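Local coordinates for cytokinin riboside 5'-monophosphate phosphoribohydrolase (Corynebacterium glutamicum, PDB 5WQ3), which belongs to the LOG-type proteins, whose Rossmann-like core is a parallel sheet flanked by helices, at residues 111-116 and 138-143. Residues are numbered along the deposited sequence; the frame is centred on the assembly and turned at random.
Sequences LMEAPN and HLNPYV
The Tyr142 ring meets Glu113 at its edge: CG of Glu113 comes to 3.6 Å from Tyr142 CD2, with the carboxylate carbon near the ring plane and the carboxylate turned 82° from it, almost perpendicular. In this Rossmann-like fold the contact joins helix 113-121, near its N-terminal part, to the loop between the parallel strands 126-131 and 145-149. The aliphatic half of a long acid suits this place, because its CG methylene can lie at the ring edge while CB rests by the Asn140 amide and OE1 carries on to a hydrogen bond with Tyr86 OH of helix 84-98. With CG anti to the backbone N and the chain extended beyond it, Glu113 reaches over to the loop, and OE2 ends 3.4 Å from Pro141 CD. That loop makes a type I beta turn from Asn140 to Val143, and Asn140 suits its head because both ends of its amide are used. OD1 accepts from Tyr142 N at 2.9 Å, closing an Asx turn, whereas ND2 faces the helix, approaching Glu113 CA and also donating to Gly108 O. The buried amide of Asn116 is likewise satisfied at both ends: OD1 bonds Thr105 OG1 as well as Asn140, and ND2 bonds Val127 O and Ser126 OG, tying the helix to two adjacent strands. Beside it, Val143 CG2 lies 3.9 Å from Asn116 OD1, and Tyr142 CB packs against the Asn116 backbone. Between the two asparagines, Asn140 ND2 donates to Asn116 OD1 over 3.0 Å, nearly straight at 169° and 30° out of the acceptor's carbonyl plane.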
ATOM      1  N   LEU C 111     -18.163 -53.389   3.255  1.00 22.32           N
ATOM      2  CA  LEU C 111     -18.772 -54.700   3.486  1.00 23.90           C
ATOM      3  C   LEU C 111     -18.858 -55.080   4.951  1.00 25.31           C
ATOM      4  O   LEU C 111     -19.303 -56.186   5.271  1.00 27.88           O
ATOM      5  CB  LEU C 111     -18.076 -55.763   2.669  1.00 22.26           C
ATOM      6  CG  LEU C 111     -17.992 -55.488   1.192  1.00 22.83           C
ATOM      7  CD1 LEU C 111     -17.339 -56.649   0.502  1.00 22.01           C
ATOM      8  CD2 LEU C 111     -19.376 -55.238   0.609  1.00 26.63           C
ATOM      9  N   MET C 112     -18.483 -54.164   5.859  1.00 26.21           N
ATOM     10  CA  MET C 112     -18.938 -54.273   7.232  1.00 28.47           C
ATOM     11  C   MET C 112     -20.316 -53.659   7.441  1.00 33.59           C
ATOM     12  O   MET C 112     -21.165 -54.221   8.151  1.00 36.89           O
ATOM     13  CB  MET C 112     -17.946 -53.604   8.166  1.00 30.07           C
ATOM     14  CG  MET C 112     -16.548 -54.235   8.160  1.00 35.19           C
ATOM     15  SD  MET C 112     -15.473 -53.307   9.279  1.00 35.00           S
ATOM     16  CE  MET C 112     -14.773 -52.180   8.072  1.00 38.63           C
ATOM     17  N   GLU C 113     -20.560 -52.482   6.864  1.00 31.36           N
ATOM     18  CA  GLU C 113     -21.849 -51.881   7.009  1.00 28.57           C
ATOM     19  C   GLU C 113     -22.948 -52.702   6.355  1.00 26.26           C
ATOM     20  O   GLU C 113     -24.065 -52.649   6.802  1.00 26.89           O
ATOM     21  CB  GLU C 113     -21.850 -50.503   6.357  1.00 31.19           C
ATOM     22  CG  GLU C 113     -23.163 -49.755   6.389  1.00 31.63           C
ATOM     23  CD  GLU C 113     -23.094 -48.474   5.643  1.00 36.39           C
ATOM     24  OE1 GLU C 113     -23.005 -48.525   4.385  1.00 37.22           O
ATOM     25  OE2 GLU C 113     -23.098 -47.432   6.318  1.00 41.05           O
ATOM     26  N   ALA C 114     -22.670 -53.353   5.236  1.00 24.21           N
ATOM     27  CA  ALA C 114     -23.718 -54.039   4.502  1.00 25.73           C
ATOM     28  C   ALA C 114     -24.461 -55.106   5.374  1.00 25.31           C
ATOM     29  O   ALA C 114     -25.693 -55.125   5.486  1.00 27.62           O
ATOM     30  CB  ALA C 114     -23.150 -54.646   3.213  1.00 25.51           C
ATOM     31  N   PRO C 115     -23.701 -55.943   6.074  1.00 22.43           N
ATOM     32  CA  PRO C 115     -24.475 -56.954   6.786  1.00 23.58           C
ATOM     33  C   PRO C 115     -25.094 -56.327   7.994  1.00 23.25           C
ATOM     34  O   PRO C 115     -26.085 -56.865   8.472  1.00 24.84           O
ATOM     35  CB  PRO C 115     -23.415 -58.050   7.163  1.00 23.77           C
ATOM     36  CG  PRO C 115     -22.103 -57.497   6.754  1.00 22.00           C
ATOM     37  CD  PRO C 115     -22.300 -56.341   5.835  1.00 21.24           C
ATOM     38  N   ASN C 116     -24.574 -55.190   8.475  1.00 24.10           N
ATOM     39  CA  ASN C 116     -25.207 -54.539   9.672  1.00 25.19           C
ATOM     40  C   ASN C 116     -26.582 -53.971   9.195  1.00 27.14           C
ATOM     41  O   ASN C 116     -27.613 -54.089   9.849  1.00 27.04           O
ATOM     42  CB  ASN C 116     -24.377 -53.387  10.248  1.00 26.17           C
ATOM     43  CG  ASN C 116     -23.198 -53.822  11.084  1.00 26.87           C
ATOM     44  OD1 ASN C 116     -22.075 -53.386  10.835  1.00 26.84           O
ATOM     45  ND2 ASN C 116     -23.434 -54.621  12.106  1.00 27.12           N
ATOM     46  N   HIS C 138     -16.455 -42.995  12.909  1.00 58.57           N
ATOM     47  CA  HIS C 138     -17.494 -43.522  13.781  1.00 61.56           C
ATOM     48  C   HIS C 138     -18.051 -44.854  13.310  1.00 52.56           C
ATOM     49  O   HIS C 138     -17.880 -45.244  12.164  1.00 49.10           O
ATOM     50  CB  HIS C 138     -18.642 -42.532  13.848  1.00 67.20           C
ATOM     51  CG  HIS C 138     -18.283 -41.276  14.566  1.00 82.94           C
ATOM     52  ND1 HIS C 138     -18.270 -40.042  13.950  1.00 87.92           N
ATOM     53  CD2 HIS C 138     -17.889 -41.067  15.845  1.00 84.39           C
ATOM     54  CE1 HIS C 138     -17.903 -39.124  14.823  1.00 86.27           C
ATOM     55  NE2 HIS C 138     -17.664 -39.720  15.980  1.00 86.82           N
ATOM     56  N   LEU C 139     -18.772 -45.527  14.189  1.00 42.58           N
ATOM     57  CA  LEU C 139     -19.438 -46.759  13.805  1.00 41.91           C
ATOM     58  C   LEU C 139     -20.400 -46.448  12.689  1.00 39.16           C
ATOM     59  O   LEU C 139     -20.846 -45.348  12.598  1.00 37.56           O
ATOM     60  CB  LEU C 139     -20.210 -47.300  14.978  1.00 40.75           C
ATOM     61  CG  LEU C 139     -19.306 -47.791  16.077  1.00 40.42           C
ATOM     62  CD1 LEU C 139     -20.153 -48.217  17.266  1.00 39.71           C
ATOM     63  CD2 LEU C 139     -18.487 -48.922  15.525  1.00 40.37           C
ATOM     64  N   ASN C 140     -20.748 -47.414  11.849  1.00 36.74           N
ATOM     65  CA  ASN C 140     -21.692 -47.132  10.757  1.00 34.00           C
ATOM     66  C   ASN C 140     -23.103 -46.943  11.355  1.00 35.80           C
ATOM     67  O   ASN C 140     -23.339 -47.305  12.510  1.00 31.47           O
ATOM     68  CB  ASN C 140     -21.597 -48.192   9.642  1.00 33.69           C
ATOM     69  CG  ASN C 140     -22.210 -49.536  10.041  1.00 31.75           C
ATOM     70  OD1 ASN C 140     -23.393 -49.611  10.392  1.00 28.42           O
ATOM     71  ND2 ASN C 140     -21.399 -50.603   9.982  1.00 28.95           N
ATOM     72  N   PRO C 141     -24.029 -46.305  10.618  1.00 36.81           N
ATOM     73  CA  PRO C 141     -25.325 -45.971  11.262  1.00 40.95           C
ATOM     74  C   PRO C 141     -26.277 -47.168  11.489  1.00 42.06           C
ATOM     75  O   PRO C 141     -27.339 -47.001  12.103  1.00 42.14           O
ATOM     76  CB  PRO C 141     -25.963 -45.017  10.265  1.00 41.11           C
ATOM     77  CG  PRO C 141     -25.369 -45.398   8.950  1.00 42.06           C
ATOM     78  CD  PRO C 141     -23.950 -45.815   9.237  1.00 39.46           C
ATOM     79  N   TYR C 142     -25.909 -48.362  11.015  1.00 36.57           N
ATOM     80  CA  TYR C 142     -26.743 -49.519  11.213  1.00 32.83           C
ATOM     81  C   TYR C 142     -26.342 -50.404  12.392  1.00 35.17           C
ATOM     82  O   TYR C 142     -26.911 -51.484  12.614  1.00 36.31           O
ATOM     83  CB  TYR C 142     -26.779 -50.308   9.939  1.00 35.18           C
ATOM     84  CG  TYR C 142     -27.291 -49.515   8.755  1.00 39.45           C
ATOM     85  CD1 TYR C 142     -28.657 -49.215   8.597  1.00 39.35           C
ATOM     86  CD2 TYR C 142     -26.419 -49.057   7.790  1.00 44.84           C
ATOM     87  CE1 TYR C 142     -29.101 -48.497   7.493  1.00 39.96           C
ATOM     88  CE2 TYR C 142     -26.860 -48.344   6.674  1.00 41.47           C
ATOM     89  CZ  TYR C 142     -28.188 -48.088   6.525  1.00 39.34           C
ATOM     90  OH  TYR C 142     -28.538 -47.369   5.410  1.00 43.31           O
ATOM     91  N   VAL C 143     -25.381 -49.941  13.171  1.00 31.65           N
ATOM     92  CA  VAL C 143     -24.941 -50.658  14.306  1.00 32.36           C
ATOM     93  C   VAL C 143     -25.844 -50.324  15.436  1.00 35.42           C
ATOM     94  O   VAL C 143     -25.899 -49.167  15.847  1.00 38.86           O
ATOM     95  CB  VAL C 143     -23.504 -50.262  14.674  1.00 29.49           C
ATOM     96  CG1 VAL C 143     -23.103 -50.756  16.061  1.00 31.32           C
ATOM     97  CG2 VAL C 143     -22.549 -50.786  13.636  1.00 25.85           C
TER